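Local coordinates for DNAation factor-related protein 4 (Drosophila melanogaster, PDB 5XPC), which is probably an apoptotic DNA endonuclease that fragments nucleosomal DNA, represented here by its CIDE domain, a module that forms higher-order assemblies, at residues Pro8-Lys13 against Leu66-Leu71; Lys13-Glu18 against Leu71-Gly76. All coordinates share one frame; numbering follows the deposited sequence.

Contact 1. Residues Pro8-Lys13 against Leu66-Leu71; sequences PMRGYK and LPAQTL
Tight packing here centres on Gly11 and on the guanidinium of Arg10, in contrast to the partly exposed side, where the tip of Lys13 meets a water and a neighbouring subunit. The Arg10 chain, bent at chi3 (83°), brings NH1 and NH2 end-on to a single acceptor, Leu66 O. Arg10 NH2 lies 2.6 Å from Leu66 O, the shorter of the two bonds, and the carbonyl oxygen lies practically in the guanidinium plane, with Ala68 CA over one face. Arg10 NH1 also donates to Tyr12 OH, 2.9 Å away, in a bent bond (136°) whose acceptor is tilted from the guanidinium plane, so that one nitrogen ties the arginine to both segments and its rotation is restrained. Gly11 O accepts from Gln69 N at 2.7 Å, and a beta carbon at Gly11 would come within clashing distance of Gln69 NE2. Residues 67-70 form a type II turn, Gln69 with positive phi, which leads from helix 60-65 into strand 71-75 of the ubiquitin-like CIDE-N fold; Thr70 OG1 braces it by donating to Pro67 O. Past the turn, Lys13 N donates to Thr70 O at 3.1 Å, and parallel pairing with Leu71 begins. The extended Lys13 chain crosses Gln69 obliquely, Lys13 CE 3.3 Å from Gln69 OE1. A water bridges Lys13 NZ and Gln69 O, but Asp53 of a neighbouring subunit forms a salt bridge with Lys13 NZ, and its Tyr62 hydrogen-bonds Gln69 OE1.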
loop_
_atom_site.group_PDB
_atom_site.type_symbol
_atom_site.label_atom_id
_atom_site.label_comp_id
_atom_site.label_asym_id
_atom_site.label_seq_id
_atom_site.Cartn_x
_atom_site.Cartn_y
_atom_site.Cartn_z
ATOM N N PRO B 8 19.773 16.085 5.803
ATOM C CA PRO B 8 19.568 16.270 7.243
ATOM C C PRO B 8 19.818 14.986 8.020
ATOM O O PRO B 8 19.639 13.876 7.509
ATOM C CB PRO B 8 18.100 16.702 7.334
ATOM C CG PRO B 8 17.460 16.038 6.163
ATOM C CD PRO B 8 18.498 16.022 5.064
ATOM N N MET B 9 20.266 15.156 9.265
ATOM C CA MET B 9 20.334 14.043 10.204
ATOM C C MET B 9 18.931 13.558 10.542
ATOM O O MET B 9 18.023 14.360 10.782
ATOM C CB MET B 9 21.037 14.463 11.499
ATOM C CG MET B 9 22.516 14.690 11.367
ATOM S SD MET B 9 23.380 13.126 11.132
ATOM C CE MET B 9 25.031 13.733 10.787
ATOM N N ARG B 10 18.757 12.238 10.561
ATOM C CA ARG B 10 17.538 11.624 11.063
ATOM C C ARG B 10 17.902 10.572 12.099
ATOM O O ARG B 10 19.003 10.022 12.088
ATOM C CB ARG B 10 16.714 10.991 9.939
ATOM C CG ARG B 10 16.393 11.956 8.808
ATOM C CD ARG B 10 15.829 11.195 7.632
ATOM N NE ARG B 10 14.406 10.948 7.806
ATOM C CZ ARG B 10 13.775 9.856 7.387
ATOM N NH1 ARG B 10 14.441 8.878 6.782
ATOM N NH2 ARG B 10 12.471 9.743 7.581
ATOM N N GLY B 11 16.962 10.304 13.002
ATOM C CA GLY B 11 17.153 9.282 14.016
ATOM C C GLY B 11 16.639 7.929 13.544
ATOM O O GLY B 11 15.557 7.830 12.965
ATOM N N TYR B 12 17.429 6.887 13.815
ATOM C CA TYR B 12 17.085 5.508 13.469
ATOM C C TYR B 12 17.409 4.597 14.649
ATOM O O TYR B 12 18.177 4.961 15.543
ATOM C CB TYR B 12 17.849 5.020 12.220
ATOM C CG TYR B 12 17.664 5.875 10.971
ATOM C CD1 TYR B 12 18.648 6.768 10.559
ATOM C CD2 TYR B 12 16.507 5.776 10.198
ATOM C CE1 TYR B 12 18.484 7.547 9.406
ATOM C CE2 TYR B 12 16.339 6.545 9.044
ATOM C CZ TYR B 12 17.326 7.427 8.655
ATOM O OH TYR B 12 17.149 8.189 7.507
ATOM N N LYS B 13 16.834 3.392 14.643
ATOM C CA LYS B 13 17.105 2.403 15.680
ATOM C C LYS B 13 17.717 1.161 15.047
ATOM O O LYS B 13 17.237 0.690 14.008
ATOM C CB LYS B 13 15.834 2.038 16.451
ATOM C CG LYS B 13 15.263 3.228 17.226
ATOM C CD LYS B 13 13.918 2.907 17.859
ATOM C CE LYS B 13 13.327 4.137 18.534
ATOM N NZ LYS B 13 12.078 3.769 19.258
ATOM N N LEU B 66 12.074 5.829 4.355
ATOM C CA LEU B 66 11.487 5.243 5.546
ATOM C C LEU B 66 11.216 6.315 6.592
ATOM O O LEU B 66 11.889 7.350 6.625
ATOM C CB LEU B 66 12.406 4.182 6.139
ATOM C CG LEU B 66 12.658 2.964 5.251
ATOM C CD1 LEU B 66 13.895 2.189 5.722
ATOM C CD2 LEU B 66 11.408 2.075 5.227
ATOM N N PRO B 67 10.227 6.087 7.449
ATOM C CA PRO B 67 9.999 7.009 8.570
ATOM C C PRO B 67 11.208 7.048 9.491
ATOM O O PRO B 67 11.908 6.046 9.684
ATOM C CB PRO B 67 8.781 6.413 9.286
ATOM C CG PRO B 67 8.156 5.480 8.298
ATOM C CD PRO B 67 9.268 4.972 7.431
ATOM N N ALA B 68 11.458 8.223 10.059
ATOM C CA ALA B 68 12.432 8.307 11.136
ATOM C C ALA B 68 12.023 7.362 12.263
ATOM O O ALA B 68 10.840 7.070 12.460
ATOM C CB ALA B 68 12.543 9.742 11.655
ATOM N N GLN B 69 13.025 6.861 12.987
ATOM C CA GLN B 69 12.885 5.896 14.080
ATOM C C GLN B 69 12.521 4.488 13.610
ATOM O O GLN B 69 12.184 3.638 14.444
ATOM C CB GLN B 69 11.869 6.367 15.131
ATOM C CG GLN B 69 12.134 7.781 15.634
ATOM C CD GLN B 69 13.460 7.896 16.372
ATOM O OE1 GLN B 69 13.957 6.919 16.922
ATOM N NE2 GLN B 69 14.031 9.100 16.394
ATOM N N THR B 70 12.594 4.205 12.308
ATOM C CA THR B 70 12.477 2.828 11.834
ATOM C C THR B 70 13.551 1.956 12.484
ATOM O O THR B 70 14.679 2.402 12.699
ATOM C CB THR B 70 12.606 2.784 10.304
ATOM O OG1 THR B 70 11.464 3.414 9.700
ATOM C CG2 THR B 70 12.704 1.341 9.782
ATOM N N LEU B 71 13.187 0.716 12.818
ATOM C CA LEU B 71 14.088 -0.240 13.455
ATOM C C LEU B 71 14.731 -1.157 12.417
ATOM O O LEU B 71 14.028 -1.791 11.620
ATOM C CB LEU B 71 13.340 -1.091 14.484
ATOM C CG LEU B 71 14.158 -2.251 15.072
ATOM C CD1 LEU B 71 15.403 -1.735 15.805
ATOM C CD2 LEU B 71 13.305 -3.115 16.008
HETATM O O HOH W 1 10.486 3.322 16.602
#

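Contact 2. Residues Lys13-Glu18 against Leu71-Gly76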
loop_
_atom_site.group_PDB
_atom_site.type_symbol
_atom_site.label_atom_id
_atom_site.label_comp_id
_atom_site.label_asym_id
_atom_site.label_seq_id
_atom_site.Cartn_x
_atom_site.Cartn_y
_atom_site.Cartn_z
ATOM N N LYS B 13 16.834 3.392 14.643
ATOM C CA LYS B 13 17.105 2.403 15.680
ATOM C C LYS B 13 17.717 1.161 15.047
ATOM O O LYS B 13 17.237 0.690 14.008
ATOM C CB LYS B 13 15.834 2.038 16.451
ATOM C CG LYS B 13 15.263 3.228 17.226
ATOM C CD LYS B 13 13.918 2.907 17.859
ATOM C CE LYS B 13 13.327 4.137 18.534
ATOM N NZ LYS B 13 12.078 3.769 19.258
ATOM N N VAL B 14 18.776 0.647 15.672
ATOM C CA VAL B 14 19.545 -0.484 15.155
ATOM C C VAL B 14 19.793 -1.473 16.283
ATOM O O VAL B 14 20.213 -1.085 17.383
ATOM C CB VAL B 14 20.886 -0.034 14.543
ATOM C CG1 VAL B 14 21.710 -1.251 14.059
ATOM C CG2 VAL B 14 20.649 0.944 13.397
ATOM N N THR B 15 19.550 -2.749 16.007
ATOM C CA THR B 15 19.918 -3.810 16.924
ATOM C C THR B 15 20.453 -4.968 16.093
ATOM O O THR B 15 20.468 -4.920 14.858
ATOM C CB THR B 15 18.714 -4.199 17.809
ATOM O OG1 THR B 15 19.125 -5.097 18.847
ATOM C CG2 THR B 15 17.582 -4.816 16.964
ATOM N N ASP B 16 20.929 -6.004 16.767
ATOM C CA ASP B 16 21.406 -7.182 16.063
ATOM C C ASP B 16 20.292 -8.224 16.014
ATOM O O ASP B 16 19.180 -8.013 16.509
ATOM C CB ASP B 16 22.693 -7.727 16.691
ATOM C CG ASP B 16 22.563 -8.030 18.177
ATOM O OD1 ASP B 16 21.433 -8.101 18.699
ATOM O OD2 ASP B 16 23.615 -8.219 18.826
ATOM N N ASN B 17 20.586 -9.360 15.384
ATOM C CA ASN B 17 19.532 -10.340 15.152
ATOM C C ASN B 17 19.013 -10.933 16.457
ATOM O O ASN B 17 17.854 -11.362 16.527
ATOM C CB ASN B 17 20.034 -11.435 14.215
ATOM C CG ASN B 17 18.900 -12.157 13.521
ATOM O OD1 ASN B 17 17.876 -11.552 13.185
ATOM N ND2 ASN B 17 19.072 -13.454 13.301
ATOM N N GLU B 18 19.832 -10.932 17.506
ATOM C CA GLU B 18 19.419 -11.454 18.802
ATOM C C GLU B 18 18.872 -10.383 19.737
ATOM O O GLU B 18 18.484 -10.709 20.866
ATOM C CB GLU B 18 20.592 -12.178 19.465
ATOM C CG GLU B 18 20.956 -13.474 18.782
ATOM C CD GLU B 18 19.774 -14.416 18.695
ATOM O OE1 GLU B 18 19.069 -14.576 19.714
ATOM O OE2 GLU B 18 19.532 -14.978 17.607
ATOM N N LEU B 71 13.187 0.716 12.818
ATOM C CA LEU B 71 14.088 -0.240 13.455
ATOM C C LEU B 71 14.731 -1.157 12.417
ATOM O O LEU B 71 14.028 -1.791 11.620
ATOM C CB LEU B 71 13.340 -1.091 14.484
ATOM C CG LEU B 71 14.158 -2.251 15.072
ATOM C CD1 LEU B 71 15.403 -1.735 15.805
ATOM C CD2 LEU B 71 13.305 -3.115 16.008
ATOM N N PHE B 72 16.064 -1.251 12.461
ATOM C CA PHE B 72 16.850 -2.098 11.572
ATOM C C PHE B 72 17.582 -3.172 12.365
ATOM O O PHE B 72 17.991 -2.950 13.509
ATOM C CB PHE B 72 17.885 -1.278 10.775
ATOM C CG PHE B 72 17.285 -0.145 9.989
ATOM C CD1 PHE B 72 16.599 -0.394 8.814
ATOM C CD2 PHE B 72 17.414 1.166 10.423
ATOM C CE1 PHE B 72 16.025 0.654 8.086
ATOM C CE2 PHE B 72 16.848 2.212 9.703
ATOM C CZ PHE B 72 16.157 1.951 8.532
ATOM N N ILE B 73 17.739 -4.342 11.739
ATOM C CA ILE B 73 18.699 -5.356 12.160
ATOM C C ILE B 73 19.961 -5.174 11.330
ATOM O O ILE B 73 19.895 -5.146 10.091
ATOM C CB ILE B 73 18.144 -6.778 11.966
ATOM C CG1 ILE B 73 16.747 -6.906 12.581
ATOM C CG2 ILE B 73 19.139 -7.820 12.515
ATOM C CD1 ILE B 73 16.725 -6.673 14.061
ATOM N N VAL B 74 21.113 -5.060 11.988
ATOM C CA VAL B 74 22.388 -5.066 11.278
ATOM C C VAL B 74 22.938 -6.486 11.302
ATOM O O VAL B 74 22.928 -7.151 12.348
ATOM C CB VAL B 74 23.388 -4.055 11.868
ATOM C CG1 VAL B 74 23.706 -4.358 13.335
ATOM C CG2 VAL B 74 24.667 -4.014 11.009
ATOM N N SER B 75 23.391 -6.961 10.146
ATOM C CA SER B 75 23.831 -8.344 10.011
ATOM C C SER B 75 24.768 -8.442 8.818
ATOM O O SER B 75 24.943 -7.487 8.061
ATOM C CB SER B 75 22.634 -9.281 9.837
ATOM O OG SER B 75 23.043 -10.628 9.780
ATOM N N GLY B 76 25.359 -9.624 8.648
ATOM C CA GLY B 76 26.160 -9.899 7.483
ATOM C C GLY B 76 25.350 -9.929 6.202
ATOM O O GLY B 76 24.195 -9.498 6.146
HETATM O O HOH W 2 23.110 -9.649 13.786
#
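Three backbone hydrogen bonds zip strand 10-15 to strand 71-75 in parallel: Phe72 N to Lys13 O, the shortest at 2.7 Å, Thr15 N to Phe72 O, and Val74 N to Thr15 O. The last two run nearly along the C=O axes. Ile73, paired with Thr15, packs along the ladder. Ile73 CB stands 4.1 Å from Thr15 O; from there Ile73 CG2, anti to the backbone N, reaches Asn17 N at 3.6 Å. The other branch, through CG1 beside the backbone N (chi1 -50°), carries Ile73 CD1 to within 3.6 Å of Thr15 CG2, the two side chains lying side by side, and to 3.7 Å from Asp16 O. An alanine at Ile73 would remove both branches and would probably loosen the packing beside Thr15 and against Asn17. Beyond it, a water links Asn17 N to Val74 O across the two segments. On the face of Val14 and Phe72, the Val14 and Val74 side chains cross obliquely, Val14 CG1 3.8 Å from Val74 CG1, while Val14 CG2 meets the Phe72 ring at its edge. That face is packed by Leu33 of helix 30-40, and the pair lies between strands 22-27 and 47-50.

How the contacts relate
Contacts 1 and 2 involve neighbouring stretches of strand 10-15, contact 1 meeting the turn before strand 71-75 and contact 2 that strand itself, with centres about 14 Å apart and with Lys13 and Leu71 common to both. Along the chain their segments alternate: 8-13 runs into 13-18, and, more than fifty residues later, 66-71 runs into 71-76. Contact 1 is thus the entry, and contact 2 the parallel centre of the mixed sheet. The two also meet in the core, Leu66 CD1 lying 3.5 Å from Phe72 CE1. Because both reach the same neighbouring subunit, this junction joins the domain's interior to an assembly interface, in keeping with the higher-order assemblies that CIDE domains form.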